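Local coordinates for protein aminotransferase class-III (Sphaerobacter thermophilus DSM 20745, PDB 6K8H) that is an omega-transaminase of the class-III aminotransferase family, a pyridoxal-phosphate enzyme of fold type I, and forms an assembly of two chains, at residues V121-N125 against H314-A320; A137-Y141 against E298-F303; D276-M280 against A292-S296; I284-V290 against V323-G328. All coordinates share one frame; numbering follows the deposited sequence.

Contact 1 (V121-N125 against H314-A320). With PLR ((5-hydroxy-4,6-dimethylpyridin-3-yl)methyl dihydrogen phosphate), chain C.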
loop_
_atom_site.group_PDB
_atom_site.type_symbol
_atom_site.label_atom_id
_atom_site.label_comp_id
_atom_site.label_asym_id
_atom_site.label_seq_id
_atom_site.Cartn_x
_atom_site.Cartn_y
_atom_site.Cartn_z
ATOM N N VAL B 121 13.930 5.001 10.006
ATOM C CA VAL B 121 12.631 4.815 9.371
ATOM C C VAL B 121 12.791 3.971 8.113
ATOM O O VAL B 121 13.894 3.794 7.590
ATOM C CB VAL B 121 11.928 6.155 9.020
ATOM C CG1 VAL B 121 11.879 7.078 10.224
ATOM C CG2 VAL B 121 12.617 6.833 7.849
ATOM N N ARG B 122 11.659 3.424 7.658
ATOM C CA ARG B 122 11.470 2.819 6.343
ATOM C C ARG B 122 10.134 3.300 5.787
ATOM O O ARG B 122 9.161 3.441 6.535
ATOM C CB ARG B 122 11.467 1.283 6.408
ATOM C CG ARG B 122 12.817 0.647 6.675
ATOM C CD ARG B 122 12.704 -0.860 6.755
ATOM N NE ARG B 122 12.677 -1.532 5.450
ATOM C CZ ARG B 122 13.760 -1.959 4.799
ATOM N NH1 ARG B 122 14.962 -1.771 5.315
ATOM N NH2 ARG B 122 13.651 -2.584 3.633
ATOM N N PHE B 123 10.078 3.520 4.473
ATOM C CA PHE B 123 8.872 4.007 3.819
ATOM C C PHE B 123 8.104 2.858 3.174
ATOM O O PHE B 123 8.693 1.884 2.684
ATOM C CB PHE B 123 9.215 5.068 2.772
ATOM C CG PHE B 123 9.893 6.269 3.355
ATOM C CD1 PHE B 123 9.147 7.258 3.975
ATOM C CD2 PHE B 123 11.271 6.382 3.337
ATOM C CE1 PHE B 123 9.761 8.355 4.543
ATOM C CE2 PHE B 123 11.898 7.481 3.907
ATOM C CZ PHE B 123 11.143 8.464 4.515
ATOM N N THR B 124 6.776 2.975 3.208
ATOM C CA THR B 124 5.853 2.036 2.592
ATOM C C THR B 124 4.929 2.824 1.669
ATOM O O THR B 124 5.126 4.030 1.483
ATOM C CB THR B 124 5.044 1.297 3.655
ATOM O OG1 THR B 124 4.183 2.237 4.304
ATOM C CG2 THR B 124 5.967 0.643 4.703
ATOM N N ASN B 125 3.909 2.173 1.114
ATOM C CA ASN B 125 3.019 2.832 0.168
ATOM C C ASN B 125 1.651 3.166 0.750
ATOM O O ASN B 125 0.781 3.655 0.013
ATOM C CB ASN B 125 2.885 1.973 -1.087
ATOM C CG ASN B 125 4.231 1.673 -1.685
ATOM O OD1 ASN B 125 4.871 2.566 -2.238
ATOM N ND2 ASN B 125 4.711 0.446 -1.508
ATOM N N HIS B 314 11.644 -6.729 3.713
ATOM C CA HIS B 314 10.657 -5.665 3.414
ATOM C C HIS B 314 10.888 -5.068 2.024
ATOM O O HIS B 314 11.608 -4.086 1.920
ATOM C CB HIS B 314 10.590 -4.606 4.517
ATOM C CG HIS B 314 9.725 -3.453 4.139
ATOM N ND1 HIS B 314 10.100 -2.150 4.339
ATOM C CD2 HIS B 314 8.519 -3.408 3.545
ATOM C CE1 HIS B 314 9.151 -1.350 3.901
ATOM N NE2 HIS B 314 8.174 -2.099 3.403
ATOM N N GLY B 315 10.254 -5.664 1.019
ATOM C CA GLY B 315 10.273 -5.174 -0.366
ATOM C C GLY B 315 9.151 -4.169 -0.595
ATOM O O GLY B 315 8.466 -3.796 0.359
ATOM N N GLY B 316 8.971 -3.736 -1.837
ATOM C CA GLY B 316 7.910 -2.771 -2.168
ATOM C C GLY B 316 8.341 -1.977 -3.381
ATOM O O GLY B 316 9.226 -1.126 -3.249
ATOM N N THR B 317 7.663 -2.197 -4.499
ATOM C CA THR B 317 8.079 -1.608 -5.792
ATOM C C THR B 317 8.133 -0.083 -5.718
ATOM O O THR B 317 9.104 0.475 -6.231
ATOM C CB THR B 317 7.078 -1.998 -6.883
ATOM O OG1 THR B 317 7.112 -3.415 -7.033
ATOM C CG2 THR B 317 7.342 -1.307 -8.202
ATOM N N PHE B 318 7.143 0.532 -5.073
ATOM C CA PHE B 318 7.059 2.013 -5.006
ATOM C C PHE B 318 7.549 2.569 -3.666
ATOM O O PHE B 318 7.387 3.773 -3.450
ATOM C CB PHE B 318 5.679 2.479 -5.461
ATOM C CG PHE B 318 5.475 2.207 -6.926
ATOM C CD1 PHE B 318 6.162 2.940 -7.876
ATOM C CD2 PHE B 318 4.670 1.168 -7.353
ATOM C CE1 PHE B 318 6.011 2.679 -9.227
ATOM C CE2 PHE B 318 4.511 0.913 -8.705
ATOM C CZ PHE B 318 5.178 1.669 -9.636
ATOM N N ASN B 319 8.154 1.728 -2.826
ATOM C CA ASN B 319 8.656 2.256 -1.535
ATOM C C ASN B 319 9.668 3.364 -1.834
ATOM O O ASN B 319 10.568 3.139 -2.642
ATOM C CB ASN B 319 9.423 1.203 -0.727
ATOM C CG ASN B 319 8.584 0.038 -0.249
ATOM O OD1 ASN B 319 7.405 -0.044 -0.546
ATOM N ND2 ASN B 319 9.191 -0.856 0.509
ATOM N N ALA B 320 9.495 4.509 -1.182
ATOM C CA ALA B 320 10.449 5.616 -1.264
ATOM C C ALA B 320 10.641 6.100 -2.703
ATOM O O ALA B 320 11.711 6.588 -3.065
ATOM C CB ALA B 320 11.797 5.238 -0.635
HETATM N N1 PLR C . 3.121 -10.028 -6.832
HETATM C C2 PLR C . 4.071 -10.131 -7.757
HETATM C C2A PLR C . 4.035 -11.282 -8.708
HETATM C C3 PLR C . 5.082 -9.166 -7.846
HETATM O O3 PLR C . 6.026 -9.308 -8.799
HETATM C C4 PLR C . 5.094 -8.086 -6.940
HETATM C C4A PLR C . 6.138 -7.063 -7.036
HETATM C C5 PLR C . 4.075 -8.005 -5.983
HETATM C C6 PLR C . 3.130 -8.995 -5.965
HETATM C C5A PLR C . 4.030 -6.894 -4.972
HETATM O O4P PLR C . 3.737 -5.580 -5.542
HETATM P P PLR C . 4.266 -4.280 -4.757
HETATM O O1P PLR C . 5.763 -4.319 -4.822
HETATM O O2P PLR C . 3.693 -3.101 -5.472
HETATM O O3P PLR C . 3.758 -4.446 -3.362
HETATM O O HOH W 1 7.004 5.299 -0.032
#
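His314 turns its ring anti to the backbone N (chi1 173°), and Arg122 bends at chi3 (81°). These torsions bring them alongside, running in opposite directions. Arg122 lies on strand 120-124, an outermost strand, within this chain, of the large mixed sheet of this aminotransferase fold. His314 belongs to the loop before helix 322-334. Arg122 grips it side-on with two nitrogens. Arg122 NE donates to His314 ND1 at 2.9 Å, nearly straight at 173° and in both the ring and guanidinium planes. Arg122 NH2 reaches a lone pair of His314 O at 3.1 Å and also bonds Asn34 of the second subunit. The first bond holds the imidazole's rotation; the second ties the guanidinium to the backbone. Thr124 CG2 comes obliquely to the same ring, 3.8 Å from His314 NE2. Further along, Gly316 to Asn319 form a type I turn. Asn125 ND2 makes a weak bond to Asn319 OD1 (2.9 Å). The turn carries Thr317, whose N and OG1 both bond O1P of PLR, a ligand held as well by Gly127 and Thr128 of the second subunit. One water links the backbones, donating to Thr124 O at 2.7 Å and accepting from Ala320 N at 2.9 Å.

Contact 2 (A137-Y141 against E298-F303)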
loop_
_atom_site.group_PDB
_atom_site.type_symbol
_atom_site.label_atom_id
_atom_site.label_comp_id
_atom_site.label_asym_id
_atom_site.label_seq_id
_atom_site.Cartn_x
_atom_site.Cartn_y
_atom_site.Cartn_z
ATOM N N ALA B 137 7.610 -6.284 12.200
ATOM C CA ALA B 137 8.886 -6.011 12.844
ATOM C C ALA B 137 8.859 -6.468 14.291
ATOM O O ALA B 137 9.830 -7.058 14.780
ATOM C CB ALA B 137 9.227 -4.520 12.762
ATOM N N ALA B 138 7.746 -6.204 14.989
ATOM C CA ALA B 138 7.633 -6.606 16.386
ATOM C C ALA B 138 7.654 -8.120 16.532
ATOM O O ALA B 138 8.269 -8.654 17.467
ATOM C CB ALA B 138 6.361 -6.030 17.003
ATOM N N ARG B 139 6.968 -8.830 15.638
ATOM C CA ARG B 139 7.050 -10.289 15.668
ATOM C C ARG B 139 8.487 -10.762 15.459
ATOM O O ARG B 139 8.951 -11.676 16.151
ATOM C CB ARG B 139 6.128 -10.908 14.618
ATOM C CG ARG B 139 4.626 -10.777 14.908
ATOM C CD ARG B 139 3.838 -11.945 14.318
ATOM N NE ARG B 139 2.417 -11.633 14.105
ATOM C CZ ARG B 139 1.905 -11.229 12.943
ATOM N NH1 ARG B 139 2.690 -11.075 11.886
ATOM N NH2 ARG B 139 0.608 -10.972 12.835
ATOM N N ALA B 140 9.203 -10.170 14.496
ATOM C CA ALA B 140 10.572 -10.614 14.224
ATOM C C ALA B 140 11.507 -10.274 15.368
ATOM O O ALA B 140 12.474 -11.001 15.622
ATOM C CB ALA B 140 11.101 -9.980 12.932
ATOM N N TYR B 141 11.266 -9.145 16.027
ATOM C CA TYR B 141 12.144 -8.695 17.089
ATOM C C TYR B 141 11.941 -9.536 18.341
ATOM O O TYR B 141 12.907 -10.014 18.945
ATOM C CB TYR B 141 11.877 -7.216 17.386
ATOM C CG TYR B 141 12.788 -6.684 18.449
ATOM C CD1 TYR B 141 14.117 -6.399 18.175
ATOM C CD2 TYR B 141 12.331 -6.511 19.742
ATOM C CE1 TYR B 141 14.976 -5.937 19.170
ATOM C CE2 TYR B 141 13.163 -6.051 20.735
ATOM C CZ TYR B 141 14.483 -5.765 20.451
ATOM O OH TYR B 141 15.291 -5.304 21.464
ATOM N N GLU B 298 17.333 -0.242 17.640
ATOM C CA GLU B 298 17.293 -1.587 18.206
ATOM C C GLU B 298 16.205 -2.437 17.554
ATOM O O GLU B 298 16.462 -3.564 17.114
ATOM C CB GLU B 298 17.098 -1.505 19.723
ATOM C CG GLU B 298 16.686 -2.803 20.400
ATOM C CD GLU B 298 17.824 -3.820 20.555
ATOM O OE1 GLU B 298 18.982 -3.494 20.204
ATOM O OE2 GLU B 298 17.552 -4.951 21.029
ATOM N N VAL B 299 14.977 -1.918 17.479
ATOM C CA VAL B 299 13.900 -2.720 16.910
ATOM C C VAL B 299 13.953 -2.695 15.389
ATOM O O VAL B 299 13.773 -3.728 14.734
ATOM C CB VAL B 299 12.531 -2.245 17.438
ATOM C CG1 VAL B 299 11.416 -3.068 16.821
ATOM C CG2 VAL B 299 12.481 -2.312 18.959
ATOM N N MET B 300 14.229 -1.530 14.803
ATOM C CA MET B 300 14.274 -1.447 13.351
ATOM C C MET B 300 15.374 -2.315 12.749
ATOM O O MET B 300 15.334 -2.574 11.544
ATOM C CB MET B 300 14.440 0.013 12.917
ATOM C CG MET B 300 13.244 0.901 13.264
ATOM S SD MET B 300 11.829 0.527 12.224
ATOM C CE MET B 300 12.496 1.075 10.649
ATOM N N SER B 301 16.329 -2.798 13.557
ATOM C CA SER B 301 17.396 -3.646 13.026
ATOM C C SER B 301 16.889 -4.954 12.422
ATOM O O SER B 301 17.630 -5.594 11.669
ATOM C CB SER B 301 18.421 -3.948 14.118
ATOM O OG SER B 301 17.828 -4.736 15.127
ATOM N N VAL B 302 15.651 -5.367 12.712
ATOM C CA VAL B 302 15.101 -6.560 12.063
ATOM C C VAL B 302 15.040 -6.390 10.549
ATOM O O VAL B 302 14.961 -7.383 9.816
ATOM C CB VAL B 302 13.702 -6.912 12.630
ATOM C CG1 VAL B 302 13.781 -7.099 14.135
ATOM C CG2 VAL B 302 12.668 -5.838 12.271
ATOM N N PHE B 303 15.068 -5.147 10.059
ATOM C CA PHE B 303 15.025 -4.855 8.631
ATOM C C PHE B 303 16.402 -4.725 7.982
ATOM O O PHE B 303 16.490 -4.682 6.748
ATOM C CB PHE B 303 14.280 -3.545 8.396
ATOM C CG PHE B 303 12.832 -3.587 8.761
ATOM C CD1 PHE B 303 11.948 -4.414 8.083
ATOM C CD2 PHE B 303 12.340 -2.762 9.761
ATOM C CE1 PHE B 303 10.605 -4.427 8.413
ATOM C CE2 PHE B 303 10.996 -2.770 10.092
ATOM C CZ PHE B 303 10.131 -3.607 9.415
#
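The Tyr141 ring lies across Val299 and Glu298, meeting each side chain at about a right angle. Val299 CG2 sits over the centre of one ring face, 4.1 Å from the centroid and only 6° off the normal, a clear CH-pi contact. Val302 CG1 comes instead at the ring edge, with Tyr141 CB 3.8 Å from Val302 CG1. Tyr141 places its CG anti to the backbone N (chi1 -178°), which carries the ring out over helix 297-300. A bend at chi2 of Glu298 brings OE2 to the phenol in the ring plane, while the carboxylate plane stands 86° from the ring. The modelled 2.3 Å between Tyr141 OH and Glu298 OE2 is very short, and its exact length is doubtful. Deeper in, Ala137 CB touches two side chains, 3.7 Å from Val302 CG2 and 3.6 Å from Phe303 CZ. Ala140 CB touches Val302 CB at 4.0 Å. The apolar contacts lie inside, and the Tyr141-Glu298 pair lies toward the surface. The contact joins the C-terminal end of helix 127-142 to helix 297-300 and the 3-10 turn after it. Leu277 of strand 277-281 touches both helices, and Arg122 of strand 120-124 packs on Phe303.

Contact 3 (D276-M280 against A292-S296)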
loop_
_atom_site.group_PDB
_atom_site.type_symbol
_atom_site.label_atom_id
_atom_site.label_comp_id
_atom_site.label_asym_id
_atom_site.label_seq_id
_atom_site.Cartn_x
_atom_site.Cartn_y
_atom_site.Cartn_z
ATOM N N ASP B 276 8.172 2.312 20.969
ATOM C CA ASP B 276 9.268 1.595 20.330
ATOM C C ASP B 276 9.209 1.757 18.820
ATOM O O ASP B 276 10.251 1.898 18.162
ATOM C CB ASP B 276 9.220 0.123 20.738
ATOM C CG ASP B 276 9.300 -0.051 22.250
ATOM O OD1 ASP B 276 10.330 0.357 22.840
ATOM O OD2 ASP B 276 8.325 -0.561 22.845
ATOM N N LEU B 277 7.999 1.741 18.264
ATOM C CA LEU B 277 7.775 1.986 16.847
ATOM C C LEU B 277 6.625 2.962 16.683
ATOM O O LEU B 277 5.753 3.080 17.545
ATOM C CB LEU B 277 7.440 0.703 16.064
ATOM C CG LEU B 277 8.514 -0.388 15.994
ATOM C CD1 LEU B 277 7.972 -1.612 15.292
ATOM C CD2 LEU B 277 9.791 0.100 15.318
ATOM N N THR B 278 6.627 3.642 15.541
ATOM C CA THR B 278 5.550 4.519 15.111
ATOM C C THR B 278 5.231 4.220 13.651
ATOM O O THR B 278 6.142 4.132 12.818
ATOM C CB THR B 278 5.924 5.994 15.270
ATOM O OG1 THR B 278 6.315 6.259 16.622
ATOM C CG2 THR B 278 4.727 6.868 14.953
ATOM N N ALA B 279 3.943 4.041 13.358
ATOM C CA ALA B 279 3.416 3.991 12.002
ATOM C C ALA B 279 2.909 5.377 11.620
ATOM O O ALA B 279 2.303 6.074 12.438
ATOM C CB ALA B 279 2.285 2.962 11.880
ATOM N N MET B 280 3.205 5.788 10.386
ATOM C CA MET B 280 2.886 7.115 9.877
ATOM C C MET B 280 2.423 6.981 8.437
ATOM O O MET B 280 2.638 5.955 7.785
ATOM C CB MET B 280 4.106 8.052 9.941
ATOM C CG MET B 280 4.729 8.177 11.320
ATOM S SD MET B 280 6.442 8.757 11.268
ATOM C CE MET B 280 7.323 7.192 11.115
ATOM N N ALA B 292 5.032 5.006 6.539
ATOM C CA ALA B 292 6.377 4.876 7.082
ATOM C C ALA B 292 6.285 4.200 8.429
ATOM O O ALA B 292 5.332 4.416 9.170
ATOM C CB ALA B 292 7.081 6.238 7.226
ATOM N N VAL B 293 7.278 3.384 8.736
ATOM C CA VAL B 293 7.425 2.790 10.051
ATOM C C VAL B 293 8.804 3.187 10.554
ATOM O O VAL B 293 9.788 3.094 9.813
ATOM C CB VAL B 293 7.244 1.257 10.000
ATOM C CG1 VAL B 293 8.054 0.660 8.860
ATOM C CG2 VAL B 293 7.631 0.628 11.311
ATOM N N GLY B 294 8.871 3.690 11.784
ATOM C CA GLY B 294 10.161 4.085 12.310
ATOM C C GLY B 294 10.206 3.890 13.806
ATOM O O GLY B 294 9.186 3.679 14.462
ATOM N N GLY B 295 11.414 3.988 14.343
ATOM C CA GLY B 295 11.575 3.877 15.781
ATOM C C GLY B 295 13.027 3.693 16.167
ATOM O O GLY B 295 13.939 4.188 15.487
ATOM N N SER B 296 13.225 3.023 17.304
ATOM C CA SER B 296 14.568 2.744 17.787
ATOM C C SER B 296 15.345 1.923 16.764
ATOM O O SER B 296 14.785 1.043 16.090
ATOM C CB SER B 296 14.523 2.034 19.124
ATOM O OG SER B 296 13.961 0.735 19.008
HETATM O O HOH W 2 12.755 -0.178 21.622
HETATM O O HOH W 3 8.619 5.313 17.281
#
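A beta hairpin of strands 277-281 and 291-295 forms part of the large mixed sheet, and this contact is its antiparallel ladder. The strand axes run 4.6 Å apart at 158°. Thr278 with Gly294 and Met280 with Ala292 are the hydrogen-bonded pairs, each closed by two N-H to O=C bonds. Thr278 N reaches Gly294 O at 2.8 Å, nearly in line with the carbonyl. Met280 N reaches Ala292 O, also at 2.8 Å. The return bond from Ala292 N is different: it approaches Met280 O from 48° above the carbonyl plane. Ser296 N to Asp276 O, 3.3 Å, extends the ladder beyond the regular pairs. In the non-hydrogen-bonded pairs, CA-H groups face carbonyls, as Leu277 CA does to Gly294 O at 3.2 Å. On the face with Thr278, the Met280 chain bends at chi3 (-89°) and folds back over the partner strand. Its CE lies 4.0 Å from Ala292 CB and close to Gly294 N. On the other face, Leu277, Ala279 and Val293 pack against helix 127-142. Ser296 is the N-cap of helix 297-300, and its OG bonds Val299 N. Asp276 OD2 has partners of its own, a salt bridge to Arg242 and the N-H of Leu252. A water joins the open end, 2.8 Å from Asp276 OD1 and 3.0 Å from Ser296 OG.

Contact 4 (I284-V290 against V323-G328)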
loop_
_atom_site.group_PDB
_atom_site.type_symbol
_atom_site.label_atom_id
_atom_site.label_comp_id
_atom_site.label_asym_id
_atom_site.label_seq_id
_atom_site.Cartn_x
_atom_site.Cartn_y
_atom_site.Cartn_z
ATOM N N ILE B 284 2.721 12.926 5.453
ATOM C CA ILE B 284 4.156 12.856 5.214
ATOM C C ILE B 284 4.439 12.586 3.745
ATOM O O ILE B 284 5.605 12.529 3.344
ATOM C CB ILE B 284 4.836 11.791 6.105
ATOM C CG1 ILE B 284 4.278 10.394 5.825
ATOM C CG2 ILE B 284 4.678 12.117 7.562
ATOM C CD1 ILE B 284 5.220 9.272 6.264
ATOM N N GLY B 285 3.396 12.413 2.930
ATOM C CA GLY B 285 3.613 12.214 1.506
ATOM C C GLY B 285 3.253 13.371 0.608
ATOM O O GLY B 285 3.300 13.211 -0.630
ATOM N N GLY B 286 2.873 14.526 1.150
ATOM C CA GLY B 286 2.510 15.677 0.336
ATOM C C GLY B 286 1.297 15.496 -0.553
ATOM O O GLY B 286 1.146 16.234 -1.530
ATOM N N GLY B 287 0.441 14.515 -0.261
ATOM C CA GLY B 287 -0.692 14.186 -1.106
ATOM C C GLY B 287 -0.498 12.957 -1.972
ATOM O O GLY B 287 -1.421 12.572 -2.692
ATOM N N PHE B 288 0.652 12.314 -1.902
ATOM C CA PHE B 288 0.940 11.149 -2.713
ATOM C C PHE B 288 0.956 9.907 -1.840
ATOM O O PHE B 288 1.116 10.010 -0.620
ATOM C CB PHE B 288 2.283 11.348 -3.428
ATOM C CG PHE B 288 2.228 12.415 -4.495
ATOM C CD1 PHE B 288 2.350 13.756 -4.159
ATOM C CD2 PHE B 288 2.013 12.080 -5.824
ATOM C CE1 PHE B 288 2.270 14.745 -5.141
ATOM C CE2 PHE B 288 1.941 13.068 -6.805
ATOM C CZ PHE B 288 2.069 14.393 -6.463
ATOM N N PRO B 289 0.738 8.719 -2.416
ATOM C CA PRO B 289 0.628 7.508 -1.589
ATOM C C PRO B 289 1.903 7.277 -0.785
ATOM O O PRO B 289 3.014 7.406 -1.299
ATOM C CB PRO B 289 0.379 6.395 -2.614
ATOM C CG PRO B 289 -0.165 7.094 -3.827
ATOM C CD PRO B 289 0.539 8.419 -3.849
ATOM N N VAL B 290 1.733 6.946 0.491
ATOM C CA VAL B 290 2.869 6.928 1.409
ATOM C C VAL B 290 2.502 6.237 2.713
ATOM O O VAL B 290 1.341 6.253 3.146
ATOM C CB VAL B 290 3.349 8.360 1.701
ATOM C CG1 VAL B 290 2.293 9.094 2.505
ATOM C CG2 VAL B 290 4.712 8.366 2.409
ATOM N N VAL B 323 8.914 10.738 -6.265
ATOM C CA VAL B 323 7.825 11.704 -6.256
ATOM C C VAL B 323 7.264 11.854 -4.846
ATOM O O VAL B 323 7.160 12.967 -4.322
ATOM C CB VAL B 323 6.740 11.322 -7.273
ATOM C CG1 VAL B 323 5.558 12.255 -7.115
ATOM C CG2 VAL B 323 7.317 11.419 -8.675
ATOM N N THR B 324 6.888 10.737 -4.217
ATOM C CA THR B 324 6.390 10.796 -2.844
ATOM C C THR B 324 7.423 11.395 -1.898
ATOM O O THR B 324 7.075 12.181 -1.011
ATOM C CB THR B 324 5.992 9.403 -2.366
ATOM O OG1 THR B 324 4.968 8.878 -3.214
ATOM C CG2 THR B 324 5.490 9.438 -0.896
ATOM N N MET B 325 8.705 11.065 -2.088
ATOM C CA MET B 325 9.731 11.570 -1.175
ATOM C C MET B 325 9.885 13.080 -1.296
ATOM O O MET B 325 9.995 13.779 -0.286
ATOM C CB MET B 325 11.066 10.871 -1.440
ATOM C CG MET B 325 11.038 9.373 -1.155
ATOM S SD MET B 325 10.763 8.923 0.578
ATOM C CE MET B 325 8.971 8.733 0.624
ATOM N N VAL B 326 9.877 13.598 -2.529
ATOM C CA VAL B 326 10.021 15.029 -2.761
ATOM C C VAL B 326 8.779 15.788 -2.292
ATOM O O VAL B 326 8.881 16.835 -1.637
ATOM C CB VAL B 326 10.342 15.261 -4.247
ATOM C CG1 VAL B 326 10.063 16.671 -4.642
ATOM C CG2 VAL B 326 11.821 14.891 -4.523
ATOM N N ALA B 327 7.590 15.275 -2.614
ATOM C CA ALA B 327 6.367 15.936 -2.170
ATOM C C ALA B 327 6.260 15.931 -0.646
ATOM O O ALA B 327 5.847 16.929 -0.038
ATOM C CB ALA B 327 5.152 15.265 -2.805
ATOM N N GLY B 328 6.646 14.822 -0.010
ATOM C CA GLY B 328 6.645 14.766 1.440
ATOM C C GLY B 328 7.664 15.701 2.065
ATOM O O GLY B 328 7.374 16.368 3.060
#
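Thr324, Phe288 and Ala327 bury the most surface here. Thr324 turns CG2 anti to its backbone N, which sets that methyl 3.5 Å from Val290 CB and 3.2 Å from Pro289 O. The hydroxyl comes close to the same carbonyl, but a bond between them is not settled. The Phe288 ring lies against the helix, touching Val323 and Ala327. Val323 CG1 stands over one face of that ring in a CH-pi contact, 4.0 Å from the centroid and 22° off the normal, offset toward the rim. Ala327 CB touches Phe288 CD1 at 3.5 Å and lies equally close to Gly285 O. The loop joins strands 277-281 and 291-295, the hairpin strands of the main sheet. Lys282 of the PLR pocket lies at the start of the same loop. Gly285 to Phe288 form a type I' turn, closed by Phe288 N to Gly285 O, and this turn presents the ring to helix 322-334. The second subunit is close by: its Val95 packs on Phe288, and its Phe288 packs on Val323. Where the CA atoms come nearest, at Gly285 and Gly328, neither residue has a side chain. Gly328 CA makes a CA-H...O contact of 3.1 Å with Ile284 O, a buried carbonyl that has no polar partner in the model.

Overall arrangement
Contacts 1 and 3 share the large sheet. Strands 120-124 and 291-295 are neighbours in it, with a probable hydrogen bond from Arg122 N to Val293 O (2.9 Å). Their centres are about 13 Å apart. Contact 2 lies beside contact 3, about 11 Å between centres, where Met300 packs on Leu277 and Gly295. Contact 4 meets contact 1 through Met325, which touches Phe123 and Ala320. Contacts 2 and 4 do not touch, their centres being about 25 Å apart. The side chains of Ala279 in contact 3 and Val290 in contact 4 lie about 7 Å from one PLR, while contact 1 bonds the other, held by the second subunit. Contacts 1, 2 and 4 also touch that subunit.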